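Local structure of protein BIM1 (Saccharomyces cerevisiae, 2QJX) at residues A[25-29]-A[30-34]. The protein binds microtubules, recognising their plus ends, probably through the calponin-homology domain that this fragment comprises. Sequence-based numbering, arbitrary orientation.
Sequences LNYKK and IEECG
Glu32 folds its carboxylate back onto the chain that leads into its own 3-10 turn, in the loop joining helix 12-23 to helix 37-47 of the calponin-homology domain. One oxygen does the gripping: OE2 accepts from the backbone N of Lys28 at 2.7 Å and from the N of Lys29 at 2.9 Å. The first N-H comes in on the syn side, the second on the anti side, both from the same face of the carboxylate and about 30° out of its plane. CG anti to the carbonyl carbon (chi1 -66°) and an extended chain beyond it carry OE2 back to these two N-H groups. The backbone answers in the other direction, Glu32 N donating to Lys29 O at 3.1 Å, which closes the first turn of the 3-10 segment.

The aliphatic part of Glu32 is used as well. Its CB lies over one face of the Tyr27 ring in a CH-pi contact, 4.1 Å from the centroid, and the ring and carboxylate planes are 32° apart. Leu25 CD1 covers the opposite face, toward the rim, while Cys33 SG sits at the ring edge, in plane, 3.9 Å from Tyr27 CE2. Were Glu32 an alanine, the N-H groups of Lys28 and Lys29 would probably lose the acceptor they share, and the approach to the turn could shift.

Further out, Asn20 OD1 of helix 12-23 takes the N-H of Tyr27, and Ile30 packs against Leu16 and Leu102, tying the turn to helices 12-23 and 95-112. At the far end of the ring, Tyr27 OH meets a water at 2.8 Å, which in turn donates a weak bond to Glu32 O.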
loop_
_atom_site.group_PDB
_atom_site.type_symbol
_atom_site.label_atom_id
_atom_site.label_comp_id
_atom_site.label_asym_id
_atom_site.label_seq_id
_atom_site.Cartn_x
_atom_site.Cartn_y
_atom_site.Cartn_z
ATOM N N LEU A 25 -4.435 -1.466 10.656
ATOM C CA LEU A 25 -4.428 -0.019 10.512
ATOM C C LEU A 25 -5.753 0.512 11.039
ATOM O O LEU A 25 -6.656 -0.263 11.369
ATOM C CB LEU A 25 -4.253 0.378 9.044
ATOM C CG LEU A 25 -2.917 -0.005 8.403
ATOM C CD1 LEU A 25 -2.891 0.424 6.941
ATOM C CD2 LEU A 25 -1.787 0.653 9.178
ATOM N N ASN A 26 -5.861 1.832 11.133
ATOM C CA ASN A 26 -7.079 2.462 11.620
ATOM C C ASN A 26 -7.465 3.611 10.698
ATOM O O ASN A 26 -7.751 4.723 11.151
ATOM C CB ASN A 26 -6.869 2.968 13.053
ATOM C CG ASN A 26 -8.158 3.416 13.707
ATOM O OD1 ASN A 26 -9.220 2.844 13.462
ATOM N ND2 ASN A 26 -8.072 4.436 14.560
ATOM N N TYR A 27 -7.463 3.340 9.394
ATOM C CA TYR A 27 -7.824 4.357 8.409
ATOM C C TYR A 27 -9.329 4.606 8.442
ATOM O O TYR A 27 -10.111 3.680 8.650
ATOM C CB TYR A 27 -7.417 3.905 7.001
ATOM C CG TYR A 27 -5.935 4.014 6.670
ATOM C CD1 TYR A 27 -4.974 4.218 7.666
ATOM C CD2 TYR A 27 -5.496 3.880 5.354
ATOM C CE1 TYR A 27 -3.604 4.283 7.352
ATOM C CE2 TYR A 27 -4.134 3.942 5.030
ATOM C CZ TYR A 27 -3.200 4.142 6.029
ATOM O OH TYR A 27 -1.864 4.192 5.691
ATOM N N LYS A 28 -9.736 5.856 8.233
ATOM C CA LYS A 28 -11.157 6.196 8.237
ATOM C C LYS A 28 -11.633 6.566 6.837
ATOM O O LYS A 28 -12.823 6.472 6.525
ATOM C CB LYS A 28 -11.424 7.369 9.188
ATOM C CG LYS A 28 -11.014 7.124 10.627
ATOM C CD LYS A 28 -11.693 5.903 11.210
ATOM C CE LYS A 28 -11.316 5.712 12.669
ATOM N NZ LYS A 28 -11.839 4.432 13.215
ATOM N N LYS A 29 -10.700 6.986 5.992
ATOM C CA LYS A 29 -11.029 7.390 4.631
ATOM C C LYS A 29 -10.058 6.823 3.611
ATOM O O LYS A 29 -8.870 6.680 3.886
ATOM C CB LYS A 29 -11.019 8.916 4.518
ATOM C CG LYS A 29 -11.991 9.613 5.448
ATOM C CD LYS A 29 -11.970 11.126 5.238
ATOM C CE LYS A 29 -10.609 11.719 5.571
ATOM N NZ LYS A 29 -10.619 13.213 5.493
ATOM N N ILE A 30 -10.577 6.515 2.426
ATOM C CA ILE A 30 -9.764 5.982 1.343
ATOM C C ILE A 30 -8.623 6.942 1.026
ATOM O O ILE A 30 -7.517 6.514 0.696
ATOM C CB ILE A 30 -10.606 5.783 0.060
ATOM C CG1 ILE A 30 -11.621 4.659 0.269
ATOM C CG2 ILE A 30 -9.699 5.501 -1.125
ATOM C CD1 ILE A 30 -11.002 3.308 0.525
ATOM N N GLU A 31 -8.903 8.241 1.120
ATOM C CA GLU A 31 -7.904 9.268 0.835
ATOM C C GLU A 31 -6.587 9.084 1.588
ATOM O O GLU A 31 -5.528 9.488 1.101
ATOM C CB GLU A 31 -8.462 10.666 1.146
ATOM C CG GLU A 31 -9.570 11.129 0.206
ATOM C CD GLU A 31 -10.966 10.791 0.703
ATOM O OE1 GLU A 31 -11.195 9.643 1.138
ATOM O OE2 GLU A 31 -11.844 11.681 0.646
ATOM N N GLU A 32 -6.653 8.486 2.771
ATOM C CA GLU A 32 -5.455 8.270 3.581
ATOM C C GLU A 32 -4.455 7.338 2.908
ATOM O O GLU A 32 -3.280 7.325 3.262
ATOM C CB GLU A 32 -5.834 7.719 4.956
ATOM C CG GLU A 32 -6.619 8.711 5.808
ATOM C CD GLU A 32 -7.108 8.109 7.107
ATOM O OE1 GLU A 32 -6.263 7.756 7.960
ATOM O OE2 GLU A 32 -8.340 7.985 7.273
ATOM N N CYS A 33 -4.920 6.554 1.943
ATOM C CA CYS A 33 -4.022 5.648 1.234
ATOM C C CYS A 33 -3.137 6.413 0.262
ATOM O O CYS A 33 -2.205 5.859 -0.315
ATOM C CB CYS A 33 -4.818 4.592 0.471
ATOM S SG CYS A 33 -5.660 3.421 1.533
ATOM N N GLY A 34 -3.434 7.694 0.082
ATOM C CA GLY A 34 -2.645 8.493 -0.834
ATOM C C GLY A 34 -1.184 8.640 -0.451
ATOM O O GLY A 34 -0.367 8.990 -1.304
HETATM O O HOH W 1 -0.961 4.746 3.112
#